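PDB 6AII: beta-agarase from Persicobacter, which cleaves agarose as a beta-agarase of glycoside hydrolase family 16, yielding the disaccharide neoagarobiose. Local coordinates for residues S176-N181 / F188-P193; E197-T202 / F262-K267; I138-Y143 / P279-I284; A132-M137 / E287-N292. All blocks are in the same frame, centred on the assembly; numbering follows the deposited sequence. Where two conformers were deposited one is given.

Contact 1 (S176-N181 / F188-P193)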
# COMPACT_ATOMS: atom_id res chain seq x y z
N SER A 176 4.88 -5.30 5.23
CA SER A 176 6.09 -5.96 4.73
C SER A 176 7.00 -4.95 4.03
O SER A 176 6.78 -3.73 4.06
CB SER A 176 5.68 -7.09 3.77
OG SER A 176 6.78 -7.97 3.62
N HIS A 177 8.06 -5.47 3.45
CA HIS A 177 9.00 -4.69 2.63
C HIS A 177 9.79 -5.71 1.78
O HIS A 177 9.75 -6.90 2.10
CB HIS A 177 9.91 -3.88 3.54
CG HIS A 177 10.97 -4.69 4.22
ND1 HIS A 177 10.75 -5.40 5.37
CD2 HIS A 177 12.25 -4.99 3.81
CE1 HIS A 177 11.85 -6.03 5.74
NE2 HIS A 177 12.81 -5.83 4.73
N HIS A 178 10.52 -5.22 0.77
CA HIS A 178 11.31 -6.14 -0.10
C HIS A 178 12.68 -5.50 -0.34
O HIS A 178 12.73 -4.27 -0.49
CB HIS A 178 10.66 -6.37 -1.46
CG HIS A 178 9.32 -7.04 -1.43
ND1 HIS A 178 9.18 -8.32 -1.87
CD2 HIS A 178 8.09 -6.60 -1.04
CE1 HIS A 178 7.90 -8.67 -1.77
NE2 HIS A 178 7.20 -7.62 -1.25
N VAL A 179 13.69 -6.36 -0.35
CA VAL A 179 14.94 -5.96 -0.98
C VAL A 179 15.27 -7.02 -2.03
O VAL A 179 15.21 -8.23 -1.81
CB VAL A 179 16.08 -5.75 0.02
CG1 VAL A 179 15.85 -4.52 0.88
CG2 VAL A 179 16.34 -6.96 0.91
N PHE A 180 15.62 -6.50 -3.20
CA PHE A 180 15.87 -7.28 -4.35
C PHE A 180 17.38 -7.38 -4.61
O PHE A 180 18.17 -6.64 -4.03
CB PHE A 180 15.19 -6.66 -5.57
CG PHE A 180 13.67 -6.62 -5.45
CD1 PHE A 180 12.91 -7.72 -5.79
CD2 PHE A 180 13.03 -5.48 -4.96
CE1 PHE A 180 11.53 -7.69 -5.67
CE2 PHE A 180 11.65 -5.46 -4.85
CZ PHE A 180 10.91 -6.58 -5.17
N ASN A 181 17.73 -8.31 -5.49
CA ASN A 181 19.14 -8.50 -5.84
C ASN A 181 19.19 -8.98 -7.29
O ASN A 181 18.36 -9.75 -7.72
CB ASN A 181 19.78 -9.51 -4.89
CG ASN A 181 21.30 -9.57 -5.01
OD1 ASN A 181 21.96 -8.54 -5.02
ND2 ASN A 181 21.82 -10.78 -5.10
N PHE A 188 15.97 -12.90 -10.72
CA PHE A 188 16.45 -11.98 -9.68
C PHE A 188 15.97 -12.47 -8.31
O PHE A 188 15.10 -13.33 -8.23
CB PHE A 188 16.03 -10.56 -10.03
CG PHE A 188 14.54 -10.30 -10.02
CD1 PHE A 188 13.87 -10.12 -8.82
CD2 PHE A 188 13.83 -10.16 -11.21
CE1 PHE A 188 12.51 -9.86 -8.80
CE2 PHE A 188 12.47 -9.89 -11.19
CZ PHE A 188 11.81 -9.74 -9.99
N ASP A 189 16.60 -12.03 -7.24
CA ASP A 189 16.23 -12.46 -5.94
C ASP A 189 15.28 -11.41 -5.34
O ASP A 189 15.41 -10.23 -5.59
CB ASP A 189 17.46 -12.60 -5.05
CG ASP A 189 18.49 -13.55 -5.64
OD1 ASP A 189 18.09 -14.66 -5.96
OD2 ASP A 189 19.65 -13.14 -5.79
N ASP A 190 14.40 -11.90 -4.50
CA ASP A 190 13.48 -11.02 -3.74
C ASP A 190 13.38 -11.52 -2.30
O ASP A 190 12.78 -12.60 -2.04
CB ASP A 190 12.13 -11.15 -4.40
CG ASP A 190 11.01 -10.39 -3.71
OD1 ASP A 190 11.27 -9.83 -2.64
OD2 ASP A 190 9.91 -10.44 -4.26
N TYR A 191 13.91 -10.78 -1.33
CA TYR A 191 13.71 -11.09 0.06
C TYR A 191 12.58 -10.21 0.61
O TYR A 191 12.65 -8.97 0.52
CB TYR A 191 14.94 -10.82 0.95
CG TYR A 191 14.66 -10.87 2.42
CD1 TYR A 191 14.21 -12.02 3.04
CD2 TYR A 191 14.65 -9.70 3.19
CE1 TYR A 191 13.88 -12.06 4.39
CE2 TYR A 191 14.28 -9.71 4.53
CZ TYR A 191 13.87 -10.88 5.12
OH TYR A 191 13.46 -10.95 6.41
N GLN A 192 11.59 -10.86 1.21
CA GLN A 192 10.70 -10.16 2.12
C GLN A 192 10.49 -11.01 3.34
O GLN A 192 10.49 -12.24 3.25
CB GLN A 192 9.34 -9.84 1.47
CG GLN A 192 8.42 -11.02 1.35
CD GLN A 192 7.00 -10.65 0.97
OE1 GLN A 192 6.38 -9.80 1.58
NE2 GLN A 192 6.53 -11.31 -0.08
N PRO A 193 10.29 -10.37 4.47
CA PRO A 193 9.91 -11.14 5.66
C PRO A 193 8.61 -11.89 5.38
O PRO A 193 7.72 -11.37 4.71
CB PRO A 193 9.72 -10.09 6.74
CG PRO A 193 9.41 -8.86 5.96
CD PRO A 193 10.32 -8.94 4.77

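Contact 2 (E197-T202 / F262-K267)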
# COMPACT_ATOMS: atom_id res chain seq x y z
N GLU A 197 10.57 -17.47 5.57
CA GLU A 197 11.89 -16.93 5.87
C GLU A 197 12.11 -16.84 7.39
O GLU A 197 13.18 -16.38 7.83
CB GLU A 197 12.04 -15.56 5.23
CG GLU A 197 12.03 -15.54 3.73
CD GLU A 197 13.35 -15.92 3.06
OE1 GLU A 197 14.26 -16.45 3.77
OE2 GLU A 197 13.48 -15.61 1.86
N GLY A 198 11.15 -17.26 8.20
CA GLY A 198 11.28 -17.23 9.62
C GLY A 198 11.00 -15.88 10.26
O GLY A 198 11.45 -15.61 11.36
N VAL A 199 10.16 -15.06 9.59
CA VAL A 199 9.75 -13.80 10.17
C VAL A 199 8.21 -13.75 10.13
O VAL A 199 7.64 -13.61 9.04
CB VAL A 199 10.39 -12.60 9.45
CG1 VAL A 199 10.01 -11.30 10.13
CG2 VAL A 199 11.90 -12.70 9.33
N TYR A 200 7.58 -13.89 11.29
CA TYR A 200 6.17 -14.15 11.48
C TYR A 200 5.34 -12.85 11.62
O TYR A 200 5.87 -11.78 11.96
CB TYR A 200 5.99 -15.09 12.67
CG TYR A 200 6.76 -16.37 12.44
CD1 TYR A 200 6.38 -17.24 11.43
CD2 TYR A 200 7.90 -16.65 13.18
CE1 TYR A 200 7.12 -18.39 11.18
CE2 TYR A 200 8.64 -17.79 12.93
CZ TYR A 200 8.27 -18.62 11.90
OH TYR A 200 9.01 -19.75 11.68
N GLY A 201 4.04 -12.99 11.39
CA GLY A 201 3.10 -11.93 11.70
C GLY A 201 2.91 -10.94 10.55
O GLY A 201 2.13 -10.00 10.71
N THR A 202 3.52 -11.15 9.38
CA THR A 202 3.47 -10.15 8.31
C THR A 202 2.04 -9.99 7.76
O THR A 202 1.74 -8.96 7.12
CB THR A 202 4.42 -10.47 7.14
OG1 THR A 202 4.03 -11.74 6.59
CG2 THR A 202 5.88 -10.45 7.57
N PHE A 262 19.37 -13.76 12.01
CA PHE A 262 19.75 -13.00 10.84
C PHE A 262 19.09 -11.61 10.94
O PHE A 262 18.19 -11.42 11.80
CB PHE A 262 19.29 -13.71 9.56
CG PHE A 262 17.84 -14.13 9.60
CD1 PHE A 262 16.84 -13.23 9.24
CD2 PHE A 262 17.47 -15.40 10.04
CE1 PHE A 262 15.50 -13.61 9.29
CE2 PHE A 262 16.13 -15.76 10.10
CZ PHE A 262 15.15 -14.86 9.73
N ASN A 263 19.57 -10.69 10.15
CA ASN A 263 18.96 -9.36 10.07
C ASN A 263 17.60 -9.51 9.37
O ASN A 263 17.55 -10.05 8.27
CB ASN A 263 19.89 -8.40 9.33
CG ASN A 263 19.34 -6.99 9.25
OD1 ASN A 263 18.40 -6.76 8.49
ND2 ASN A 263 19.93 -6.06 10.01
N VAL A 264 16.51 -9.03 9.99
CA VAL A 264 15.17 -9.32 9.38
C VAL A 264 14.80 -8.29 8.33
O VAL A 264 13.85 -8.60 7.58
CB VAL A 264 14.09 -9.41 10.46
CG1 VAL A 264 14.36 -10.51 11.43
CG2 VAL A 264 13.84 -8.07 11.16
N LEU A 265 15.55 -7.18 8.18
CA LEU A 265 15.32 -6.25 7.07
C LEU A 265 16.03 -6.68 5.79
O LEU A 265 15.50 -6.48 4.72
CB LEU A 265 15.71 -4.84 7.43
CG LEU A 265 14.76 -4.40 8.54
CD1 LEU A 265 15.41 -4.45 9.91
CD2 LEU A 265 14.01 -3.15 8.24
N ASP A 266 17.19 -7.33 5.96
CA ASP A 266 18.03 -7.72 4.78
C ASP A 266 18.73 -9.03 5.08
O ASP A 266 19.91 -9.08 5.40
CB ASP A 266 19.00 -6.59 4.42
CG ASP A 266 19.87 -6.91 3.21
OD1 ASP A 266 19.46 -7.79 2.40
OD2 ASP A 266 20.92 -6.25 3.07
N LYS A 267 17.98 -10.10 4.99
CA LYS A 267 18.40 -11.38 5.54
C LYS A 267 19.66 -11.90 4.84
O LYS A 267 20.50 -12.48 5.52
CB LYS A 267 17.26 -12.38 5.37
CG LYS A 267 17.59 -13.78 5.84
CD LYS A 267 16.38 -14.70 5.86
CE LYS A 267 16.72 -16.07 6.40
NZ LYS A 267 15.52 -16.95 6.53

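Contact 3 (I138-Y143 / P279-I284)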
# COMPACT_ATOMS: atom_id res chain seq x y z
N ILE A 138 8.67 2.66 -3.22
CA ILE A 138 9.78 1.93 -3.89
C ILE A 138 10.82 2.92 -4.40
O ILE A 138 10.51 4.06 -4.73
CB ILE A 138 9.29 1.04 -5.05
CG1 ILE A 138 10.42 0.12 -5.54
CG2 ILE A 138 8.68 1.82 -6.16
CD1 ILE A 138 9.94 -1.20 -6.02
N SER A 139 12.06 2.44 -4.30
CA SER A 139 13.21 3.23 -4.81
C SER A 139 13.18 3.32 -6.34
O SER A 139 12.58 2.52 -7.04
CB SER A 139 14.49 2.62 -4.27
OG SER A 139 14.73 1.35 -4.85
N ASP A 140 13.85 4.36 -6.87
CA ASP A 140 13.81 4.60 -8.29
C ASP A 140 14.40 3.43 -9.09
O ASP A 140 13.96 3.18 -10.21
CB ASP A 140 14.63 5.83 -8.67
CG ASP A 140 14.03 7.15 -8.26
OD1 ASP A 140 12.90 7.18 -7.71
OD2 ASP A 140 14.71 8.19 -8.52
N ASP A 141 15.31 2.69 -8.49
CA ASP A 141 15.95 1.55 -9.18
C ASP A 141 15.22 0.24 -8.91
O ASP A 141 15.65 -0.78 -9.39
CB ASP A 141 17.42 1.45 -8.81
CG ASP A 141 17.72 1.09 -7.37
OD1 ASP A 141 16.76 0.88 -6.60
OD2 ASP A 141 18.92 1.01 -7.03
N ASP A 142 14.08 0.30 -8.19
CA ASP A 142 13.29 -0.89 -7.94
C ASP A 142 13.97 -1.91 -7.03
O ASP A 142 13.49 -3.04 -6.91
CB ASP A 142 12.80 -1.58 -9.21
CG ASP A 142 11.82 -0.77 -10.01
OD1 ASP A 142 11.03 0.02 -9.42
OD2 ASP A 142 11.86 -0.91 -11.25
N TYR A 143 15.02 -1.55 -6.32
CA TYR A 143 15.75 -2.48 -5.51
C TYR A 143 15.23 -2.53 -4.06
O TYR A 143 15.50 -3.51 -3.33
CB TYR A 143 17.24 -2.16 -5.47
CG TYR A 143 18.01 -2.91 -6.54
CD1 TYR A 143 18.05 -2.46 -7.85
CD2 TYR A 143 18.58 -4.14 -6.25
CE1 TYR A 143 18.72 -3.17 -8.83
CE2 TYR A 143 19.24 -4.87 -7.22
CZ TYR A 143 19.30 -4.38 -8.51
OH TYR A 143 19.95 -5.15 -9.44
N PRO A 279 16.07 6.57 -1.47
CA PRO A 279 14.82 7.40 -1.48
C PRO A 279 13.72 6.67 -2.24
O PRO A 279 13.99 6.05 -3.26
CB PRO A 279 15.20 8.70 -2.20
CG PRO A 279 16.67 8.84 -1.79
CD PRO A 279 17.21 7.43 -1.90
N MET A 280 12.48 6.83 -1.75
CA MET A 280 11.37 6.12 -2.32
C MET A 280 10.23 7.06 -2.72
O MET A 280 9.92 8.04 -2.01
CB MET A 280 10.84 5.08 -1.35
CG MET A 280 11.86 4.07 -0.97
SD MET A 280 11.11 2.74 0.05
CE MET A 280 12.60 1.86 0.49
N LYS A 281 9.55 6.68 -3.82
CA LYS A 281 8.28 7.34 -4.21
C LYS A 281 7.15 6.56 -3.51
O LYS A 281 7.34 5.36 -3.27
CB LYS A 281 8.04 7.32 -5.71
CG LYS A 281 9.00 8.23 -6.48
CD LYS A 281 8.77 8.21 -7.96
CE LYS A 281 9.73 9.16 -8.66
NZ LYS A 281 9.38 9.20 -10.10
N LEU A 282 6.05 7.26 -3.25
CA LEU A 282 4.84 6.63 -2.71
C LEU A 282 3.95 6.26 -3.89
O LEU A 282 3.70 7.05 -4.81
CB LEU A 282 4.17 7.62 -1.75
CG LEU A 282 2.83 7.17 -1.16
CD1 LEU A 282 3.03 6.00 -0.23
CD2 LEU A 282 2.20 8.35 -0.43
N ILE A 283 3.38 5.04 -3.83
CA ILE A 283 2.49 4.54 -4.81
C ILE A 283 1.19 4.15 -4.09
O ILE A 283 1.24 3.46 -3.06
CB ILE A 283 3.13 3.33 -5.56
CG1 ILE A 283 4.49 3.74 -6.15
CG2 ILE A 283 2.18 2.76 -6.61
CD1 ILE A 283 5.15 2.73 -7.05
N ILE A 284 0.07 4.59 -4.64
CA ILE A 284 -1.26 4.13 -4.16
C ILE A 284 -2.02 3.63 -5.38
O ILE A 284 -2.15 4.32 -6.38
CB ILE A 284 -2.05 5.23 -3.46
CG1 ILE A 284 -1.19 5.87 -2.37
CG2 ILE A 284 -3.34 4.62 -2.93
CD1 ILE A 284 -1.97 6.81 -1.47
O HOH W 1 15.68 6.22 -5.27

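Contact 4 (A132-M137 / E287-N292)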
# COMPACT_ATOMS: atom_id res chain seq x y z
N ALA A 132 -7.21 -5.74 -5.05
CA ALA A 132 -6.12 -5.26 -4.19
C ALA A 132 -6.17 -3.75 -4.06
O ALA A 132 -6.41 -3.05 -5.04
CB ALA A 132 -4.78 -5.68 -4.69
N ASN A 133 -6.00 -3.29 -2.80
CA ASN A 133 -5.94 -1.89 -2.44
C ASN A 133 -4.57 -1.70 -1.77
O ASN A 133 -4.34 -2.23 -0.70
CB ASN A 133 -7.06 -1.53 -1.47
CG ASN A 133 -8.46 -1.65 -2.02
OD1 ASN A 133 -9.13 -0.59 -2.03
ND2 ASN A 133 -8.94 -2.88 -2.32
N ASN A 134 -3.65 -0.97 -2.43
CA ASN A 134 -2.25 -0.99 -2.05
C ASN A 134 -1.72 0.44 -1.75
O ASN A 134 -2.05 1.37 -2.45
CB ASN A 134 -1.39 -1.53 -3.18
CG ASN A 134 -1.67 -2.97 -3.54
OD1 ASN A 134 -1.99 -3.81 -2.69
ND2 ASN A 134 -1.52 -3.23 -4.84
N VAL A 135 -0.91 0.52 -0.73
CA VAL A 135 -0.15 1.72 -0.37
C VAL A 135 1.29 1.24 -0.12
O VAL A 135 1.54 0.42 0.76
CB VAL A 135 -0.69 2.43 0.89
CG1 VAL A 135 0.08 3.72 1.11
CG2 VAL A 135 -2.16 2.71 0.80
N TRP A 136 2.23 1.72 -0.93
CA TRP A 136 3.57 1.16 -0.85
C TRP A 136 4.58 2.17 -1.39
O TRP A 136 4.19 3.17 -1.92
CB TRP A 136 3.67 -0.19 -1.54
CG TRP A 136 3.25 -0.23 -2.97
CD1 TRP A 136 1.99 -0.07 -3.49
CD2 TRP A 136 4.11 -0.48 -4.09
NE1 TRP A 136 1.99 -0.23 -4.85
CE2 TRP A 136 3.29 -0.47 -5.24
CE3 TRP A 136 5.49 -0.69 -4.19
CZ2 TRP A 136 3.80 -0.75 -6.49
CZ3 TRP A 136 5.99 -0.95 -5.44
CH2 TRP A 136 5.16 -0.90 -6.57
N MET A 137 5.84 1.87 -1.19
CA MET A 137 6.88 2.81 -1.56
C MET A 137 8.01 2.03 -2.25
O MET A 137 8.30 0.91 -1.87
CB MET A 137 7.41 3.49 -0.29
CG MET A 137 6.30 4.13 0.53
SD MET A 137 6.93 5.36 1.72
CE MET A 137 7.84 4.29 2.79
N GLU A 287 -5.39 -3.05 -8.04
CA GLU A 287 -5.04 -3.98 -9.09
C GLU A 287 -5.77 -5.30 -8.91
O GLU A 287 -6.19 -5.66 -7.82
CB GLU A 287 -3.54 -4.19 -9.12
CG GLU A 287 -2.90 -4.64 -7.91
CD GLU A 287 -1.33 -4.60 -7.93
OE1 GLU A 287 -0.66 -3.69 -8.46
OE2 GLU A 287 -0.80 -5.62 -7.50
N ALA A 288 -5.82 -6.02 -10.01
CA ALA A 288 -6.34 -7.41 -10.06
C ALA A 288 -5.15 -8.27 -10.43
O ALA A 288 -4.80 -8.29 -11.62
CB ALA A 288 -7.47 -7.53 -11.01
N GLN A 289 -4.51 -8.90 -9.48
CA GLN A 289 -3.31 -9.67 -9.78
C GLN A 289 -3.72 -11.01 -10.42
O GLN A 289 -4.81 -11.53 -10.19
CB GLN A 289 -2.49 -9.92 -8.51
CG GLN A 289 -2.12 -8.59 -7.84
CD GLN A 289 -2.13 -8.60 -6.33
OE1 GLN A 289 -2.40 -9.61 -5.68
NE2 GLN A 289 -1.87 -7.45 -5.76
N ASP A 290 -2.78 -11.56 -11.21
CA ASP A 290 -3.01 -12.81 -11.93
C ASP A 290 -3.55 -13.93 -11.03
O ASP A 290 -4.57 -14.49 -11.37
CB ASP A 290 -1.71 -13.31 -12.59
CG ASP A 290 -0.44 -13.49 -11.75
OD1 ASP A 290 -0.40 -13.26 -10.54
OD2 ASP A 290 0.59 -13.67 -12.37
N TRP A 291 -2.89 -14.12 -9.88
CA TRP A 291 -3.20 -15.27 -8.94
C TRP A 291 -4.64 -15.12 -8.41
O TRP A 291 -5.47 -16.04 -8.49
CB TRP A 291 -2.14 -15.38 -7.81
CG TRP A 291 -1.81 -14.15 -6.99
CD1 TRP A 291 -0.94 -13.13 -7.32
CD2 TRP A 291 -2.22 -13.87 -5.64
NE1 TRP A 291 -0.84 -12.21 -6.31
CE2 TRP A 291 -1.62 -12.63 -5.26
CE3 TRP A 291 -3.06 -14.51 -4.72
CZ2 TRP A 291 -1.85 -12.05 -4.01
CZ3 TRP A 291 -3.30 -13.91 -3.50
CH2 TRP A 291 -2.69 -12.71 -3.13
N ASN A 292 -4.99 -13.90 -8.07
CA ASN A 292 -6.31 -13.67 -7.57
C ASN A 292 -7.35 -13.83 -8.70
O ASN A 292 -8.40 -14.43 -8.52
CB ASN A 292 -6.43 -12.32 -6.87
CG ASN A 292 -5.86 -12.32 -5.46
OD1 ASN A 292 -6.22 -13.17 -4.64
ND2 ASN A 292 -5.03 -11.33 -5.16
O HOH W 2 -1.25 -6.45 -3.27

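Contact 1 (S176-N181 / F188-P193)
Q192 runs its side chain alongside the ring of H178, pointing the same way, in an antiparallel beta hairpin, strands 173-181 and 189-191, in one sheet of the GH16 jelly-roll sandwich. Its CB lies over one face of the imidazole in a CH-pi contact, 3.8 Å from the ring centroid of H178. The same Q192 CB sits 3.0 Å from H177 O, a buried carbonyl oxygen that has no hydrogen-bonding partner in the model and meets C-H groups of Q192 and P193 instead. With chi1 at 75°, CG stands between the backbone N and the carbonyl carbon and approaches H178 CE1. Farther out the amide passes that same ring carbon, Q192 NE2 lying 3.4 Å from H178 CE1, its plane turned 42° from the ring. At the tip, Q192 OE1 accepts from S176 OG at 2.8 Å, in the carbonyl plane and on a lone pair.

The ring of H178 is held across the hairpin by D190: ND1 donates to D190 OD1 at 2.7 Å and 174°, in the ring plane and onto the syn lone pair. Beyond the hairpin, H178 also touches E145 and D147 of strand 144-151, whose sequence fits the GH16 signature. Y191 and H177 send their polar ends out of the hairpin, to V264 O and L265 O. Nearer the turn, F180 CE1 packs 3.4 Å from D190 CG. There N181 ND2 donates to D189 OD2 over 3.3 Å, using the anti lone pair, with amide and carboxylate nearly coplanar.

Contact 2 (E197-T202 / F262-K267)
Anti torsions throughout stretch K267 toward E197, starting with CG anti to its own backbone N (chi1 177°), whereas the E197 chain is bent at chi2 (-80°), which turns its CD aside. The two side chains cross at a slant, and the ammonium group grips one residue twice. K267 NZ donates to the backbone oxygen E197 O at 2.7 Å, from a position tilted out of the carbonyl plane. It also forms a salt bridge with E197 OE1 at 3.1 Å, on the anti lone pair of that oxygen. E197 OE1 has a further partner in the hydroxyl of Y268, so the carboxylate is held from more than one residue.

On its way the lysine chain crosses a ring of its own segment: K267 CE lies 3.6 Å above the plane of F262, over the ring centre. In the jelly-roll fold this contact joins two loops. Segment 197-202 leads into strand 203-204 of one sheet, and segment 262-267 lies in the loop between strand 255-259 of the other sheet and strand 280-287.

The tip of the F262 ring also comes close to the carbonyl that binds the lysine, with CZ 3.1 Å from E197 O. At the edge of the ring, in its plane, V199 CG2 packs 3.7 Å from F262 CE1. The same methyl, V199 CG2, reaches V264 CG1 at 3.9 Å, while V199 and V264 both rest on Y246. Within the second loop N263 forms an Asx motif, its OD1 accepting from D266 N at 2.9 Å.

Contact 3 (I138-Y143 / P279-I284)
I138 and K281 form a hydrogen-bonded antiparallel pair where strands 132-139 and 280-287 lie side by side in a sheet of the jelly-roll sandwich. I138 N donates to K281 O at 3.0 Å, and K281 N returns a bond to I138 O. On the face these two residues share, I138 CG2 meets I283 CD1 at 3.8 Å. M280 instead leans on the backbone, its CG 3.7 Å from S139 N. Where the strands part, a water bridges them, accepting from D140 N and donating to P279 O at 2.6 Å. The D140 carboxylate is bonded elsewhere, through OD1 to H113.

Outside this shell the chain turns after S139. Residues S139 to D142 make a type I turn, closed by D142 N on S139 O at 2.9 Å, which leads toward strand 144-151. D141 forms an Asx turn through OD1, while OD2 makes a salt bridge with K278. Two donors grip D141 OD1: S139 OG, 2.7 Å away and nearly in line with the C-O bond, and Y143 N, 3.0 Å away and 49° above the carboxylate plane.

Contact 4 (A132-M137 / E287-N292)
A132 and E287 pair as antiparallel hydrogen-bonded neighbours, A132 N reaching E287 O at 3.0 Å and E287 N reaching A132 O at a longer 3.2 Å. The bridge lies where strand 280-287 of the jelly-roll sheet ends beside strand 132-139, just ahead of helix 290-294.

On the face shared by the pair, the methyl of A132 packs against two longer side chains, touching E287 CG and coming within 3.6 Å of Q289 NE2. E287 has its CG between the backbone N and the carbonyl carbon (chi1 56°), and the chain extends from there across N134 at about a right angle. The N134 amide stands nearly perpendicular to the carboxylate, at 86°, with N134 ND2 3.4 Å from E287 CD and only slightly farther from each of the two oxygens. No hydrogen bond joins this pair; N134 ND2 bonds weakly to N285 OD1, and N285 in turn donates to E287 OE1. N134 also touches E150 on strand 144-151.

Q289, the N-cap residue of the helix, turns its amide back to the strand end. Its NE2 donates to E287 OE2 at 2.7 Å and 160°, in the amide plane and onto the anti lone pair. A water completes the link between segments, accepting from Q289 NE2 and donating to N134 OD1, 2.8 Å from each atom.

In the fold
From the N terminus, strand 132-139 opens contact 4 and then contact 3, and the following turn leads into strand 144-151. Contact 1 closes a short hairpin, after which contact 2 opens and closes in series with it, spanning strands of the second sheet. The chain then returns along strand 280-287, closing contact 3 first and contact 4 last, so contacts 1 and 2 are nested within contact 3, and contact 3 within contact 4; none cross. Contacts 1, 3 and 4 belong to one sheet, with I283 N bonded to W136 O between contacts 3 and 4 and F180 N to Y143 O between contacts 1 and 3. Contact 2 ties the loop after that hairpin to the loop leaving the other sheet after strand 255-259.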